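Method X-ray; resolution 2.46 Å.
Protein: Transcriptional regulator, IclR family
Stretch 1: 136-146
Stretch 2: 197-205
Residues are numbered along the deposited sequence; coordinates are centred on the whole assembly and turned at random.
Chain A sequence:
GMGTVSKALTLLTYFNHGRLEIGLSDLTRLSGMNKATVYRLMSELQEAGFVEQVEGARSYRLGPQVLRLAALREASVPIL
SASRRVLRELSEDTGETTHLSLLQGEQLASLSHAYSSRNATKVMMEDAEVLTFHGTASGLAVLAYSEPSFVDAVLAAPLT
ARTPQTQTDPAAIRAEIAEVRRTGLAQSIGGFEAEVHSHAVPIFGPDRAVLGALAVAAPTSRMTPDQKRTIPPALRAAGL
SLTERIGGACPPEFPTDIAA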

# COMPACT_ATOMS: atom_id res chain seq x y z
N THR A 136 24.30 13.46 -8.39
CA THR A 136 23.53 12.81 -9.45
C THR A 136 22.26 13.61 -9.74
O THR A 136 21.75 14.27 -8.84
CB THR A 136 23.16 11.34 -9.09
OG1 THR A 136 22.30 11.31 -7.95
CG2 THR A 136 24.36 10.46 -8.83
N ALA A 137 21.73 13.50 -10.97
CA ALA A 137 20.46 14.11 -11.34
C ALA A 137 19.34 13.46 -10.51
O ALA A 137 18.47 14.16 -10.00
CB ALA A 137 20.20 13.94 -12.83
N SER A 138 19.42 12.12 -10.32
CA SER A 138 18.48 11.32 -9.52
C SER A 138 18.45 11.82 -8.08
O SER A 138 17.36 12.06 -7.54
CB SER A 138 18.83 9.84 -9.57
OG SER A 138 18.88 9.37 -10.90
N GLY A 139 19.63 12.04 -7.50
CA GLY A 139 19.78 12.56 -6.14
C GLY A 139 19.20 13.95 -5.97
O GLY A 139 18.52 14.21 -4.97
N LEU A 140 19.43 14.84 -6.95
CA LEU A 140 18.92 16.22 -6.93
C LEU A 140 17.39 16.22 -7.08
O LEU A 140 16.73 17.00 -6.39
CB LEU A 140 19.57 17.10 -8.02
CG LEU A 140 21.06 17.39 -7.82
CD1 LEU A 140 21.72 17.80 -9.13
CD2 LEU A 140 21.30 18.44 -6.73
N ALA A 141 16.84 15.34 -7.94
CA ALA A 141 15.40 15.18 -8.15
C ALA A 141 14.70 14.77 -6.83
O ALA A 141 13.65 15.31 -6.52
CB ALA A 141 15.12 14.15 -9.24
N VAL A 142 15.32 13.84 -6.06
CA VAL A 142 14.81 13.31 -4.78
C VAL A 142 14.95 14.38 -3.69
O VAL A 142 14.02 14.57 -2.92
CB VAL A 142 15.49 11.97 -4.39
CG1 VAL A 142 15.09 11.51 -2.98
CG2 VAL A 142 15.18 10.87 -5.39
N LEU A 143 16.10 15.06 -3.61
CA LEU A 143 16.38 16.10 -2.62
C LEU A 143 15.42 17.28 -2.76
O LEU A 143 14.93 17.80 -1.76
CB LEU A 143 17.83 16.60 -2.78
CG LEU A 143 18.60 16.90 -1.50
CD1 LEU A 143 18.55 15.72 -0.52
CD2 LEU A 143 20.03 17.25 -1.81
N ALA A 144 15.11 17.66 -4.00
CA ALA A 144 14.24 18.79 -4.30
C ALA A 144 12.80 18.60 -3.78
O ALA A 144 12.10 19.59 -3.54
CB ALA A 144 14.21 19.03 -5.80
N TYR A 145 12.37 17.34 -3.57
CA TYR A 145 11.03 17.05 -3.09
C TYR A 145 11.03 16.32 -1.75
O TYR A 145 10.01 15.74 -1.34
CB TYR A 145 10.26 16.28 -4.16
CG TYR A 145 9.97 17.16 -5.36
CD1 TYR A 145 8.94 18.09 -5.32
CD2 TYR A 145 10.79 17.13 -6.48
CE1 TYR A 145 8.69 18.92 -6.41
CE2 TYR A 145 10.55 17.96 -7.58
CZ TYR A 145 9.48 18.85 -7.54
OH TYR A 145 9.20 19.64 -8.61
N SER A 146 12.15 16.42 -1.02
CA SER A 146 12.34 15.87 0.31
C SER A 146 12.02 16.94 1.37
O SER A 146 11.92 18.14 1.04
CB SER A 146 13.76 15.34 0.47
OG SER A 146 13.88 14.04 -0.09
N HIS A 197 26.14 12.61 -18.91
CA HIS A 197 25.11 13.64 -18.82
C HIS A 197 23.79 12.96 -18.48
O HIS A 197 23.27 12.19 -19.30
CB HIS A 197 25.00 14.46 -20.13
CG HIS A 197 24.11 15.66 -20.02
ND1 HIS A 197 24.46 16.86 -20.62
CD2 HIS A 197 22.92 15.81 -19.39
CE1 HIS A 197 23.47 17.69 -20.34
NE2 HIS A 197 22.53 17.11 -19.60
N SER A 198 23.26 13.20 -17.28
CA SER A 198 22.02 12.60 -16.83
C SER A 198 20.88 13.61 -16.66
O SER A 198 21.10 14.79 -16.36
CB SER A 198 22.23 11.84 -15.52
OG SER A 198 23.51 11.97 -14.93
N HIS A 199 19.65 13.12 -16.88
CA HIS A 199 18.35 13.78 -16.73
C HIS A 199 17.53 12.94 -15.78
O HIS A 199 17.50 11.72 -15.94
CB HIS A 199 17.62 13.90 -18.07
CG HIS A 199 18.19 14.89 -19.03
ND1 HIS A 199 19.31 14.60 -19.79
CD2 HIS A 199 17.70 16.10 -19.40
CE1 HIS A 199 19.50 15.66 -20.55
NE2 HIS A 199 18.56 16.58 -20.35
N ALA A 200 16.84 13.56 -14.80
CA ALA A 200 16.01 12.78 -13.87
C ALA A 200 14.78 13.53 -13.42
O ALA A 200 14.79 14.75 -13.30
CB ALA A 200 16.82 12.36 -12.66
N VAL A 201 13.72 12.76 -13.17
CA VAL A 201 12.43 13.24 -12.67
C VAL A 201 12.10 12.49 -11.38
O VAL A 201 12.43 11.30 -11.27
CB VAL A 201 11.26 13.13 -13.71
CG1 VAL A 201 11.46 14.10 -14.87
CG2 VAL A 201 11.05 11.70 -14.20
N PRO A 202 11.45 13.12 -10.39
CA PRO A 202 11.09 12.37 -9.17
C PRO A 202 9.88 11.45 -9.40
O PRO A 202 9.05 11.70 -10.28
CB PRO A 202 10.76 13.48 -8.18
CG PRO A 202 10.22 14.59 -9.04
CD PRO A 202 10.96 14.52 -10.33
N ILE A 203 9.82 10.36 -8.62
CA ILE A 203 8.72 9.40 -8.63
C ILE A 203 8.06 9.55 -7.28
O ILE A 203 8.74 9.58 -6.24
CB ILE A 203 9.19 7.94 -8.94
CG1 ILE A 203 9.90 7.85 -10.31
CG2 ILE A 203 8.03 6.92 -8.85
CD1 ILE A 203 9.05 8.26 -11.61
N PHE A 204 6.74 9.75 -7.30
CA PHE A 204 5.98 9.97 -6.09
C PHE A 204 5.09 8.79 -5.82
O PHE A 204 4.50 8.24 -6.76
CB PHE A 204 5.15 11.27 -6.21
CG PHE A 204 5.97 12.53 -6.37
CD1 PHE A 204 6.64 13.09 -5.28
CD2 PHE A 204 6.02 13.20 -7.58
CE1 PHE A 204 7.39 14.26 -5.42
CE2 PHE A 204 6.77 14.38 -7.72
CZ PHE A 204 7.44 14.90 -6.64
N GLY A 205 4.98 8.42 -4.54
CA GLY A 205 4.12 7.32 -4.11
C GLY A 205 2.67 7.71 -3.87
O GLY A 205 2.32 8.89 -4.00

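The helix of stretch 1, which begins at A137, lies along the strand of stretch 2 (197-204) with the two segments running in roughly the same direction; their axes cross at -28° and approach to 6.9 Å. The helical face turned to the strand carries small side chains, A137, S138 and A141. No hydrogen bond links the two stretches, and the contact rests on van der Waals packing of mostly apolar groups.

T136 occupies the N-cap position. Its side chain, in the p rotamer, accepts a hydrogen bond from the backbone at the first turn, G139 N to T136 OG1 at 2.8 Å, but it does not reach the strand. A137 makes the first substantial contact: its methyl group points toward the strand, with A137 CB 3.7 Å from S198 O and 3.7 Å from A200 CB. S138 stands sideways, yet its backbone packs closely on A200, S138 N lying 3.5 Å from A200 CB. Here the CA atoms of S138 and A200 are 5.2 Å apart, a spacing repeated between A141 and P202.

One turn after A137, A141 again points toward the strand, its CB 4.2 Å from A200 CB and 4.3 Å from P202 CD. A200 is thus packed against A137 and A141, while the alternation of the strand directs A200 and P202 toward the helix and V201 away.

A type I turn from L143 to S146 carries Y145, whose larger side chain extends the contact along the strand. Y145 CD2 lies 3.7 Å from P202 CG, and F204 directs its ring edge at the tyrosine face, with F204 CZ 3.6 Å from Y145 CG. The ring planes stand at 89°, an edge-to-face arrangement that sets the electropositive ring edge against the π cloud. The turn is closed by S146 N donating to L143 O (3.2 Å), and S146 OG also donates to V142 O (2.9 Å).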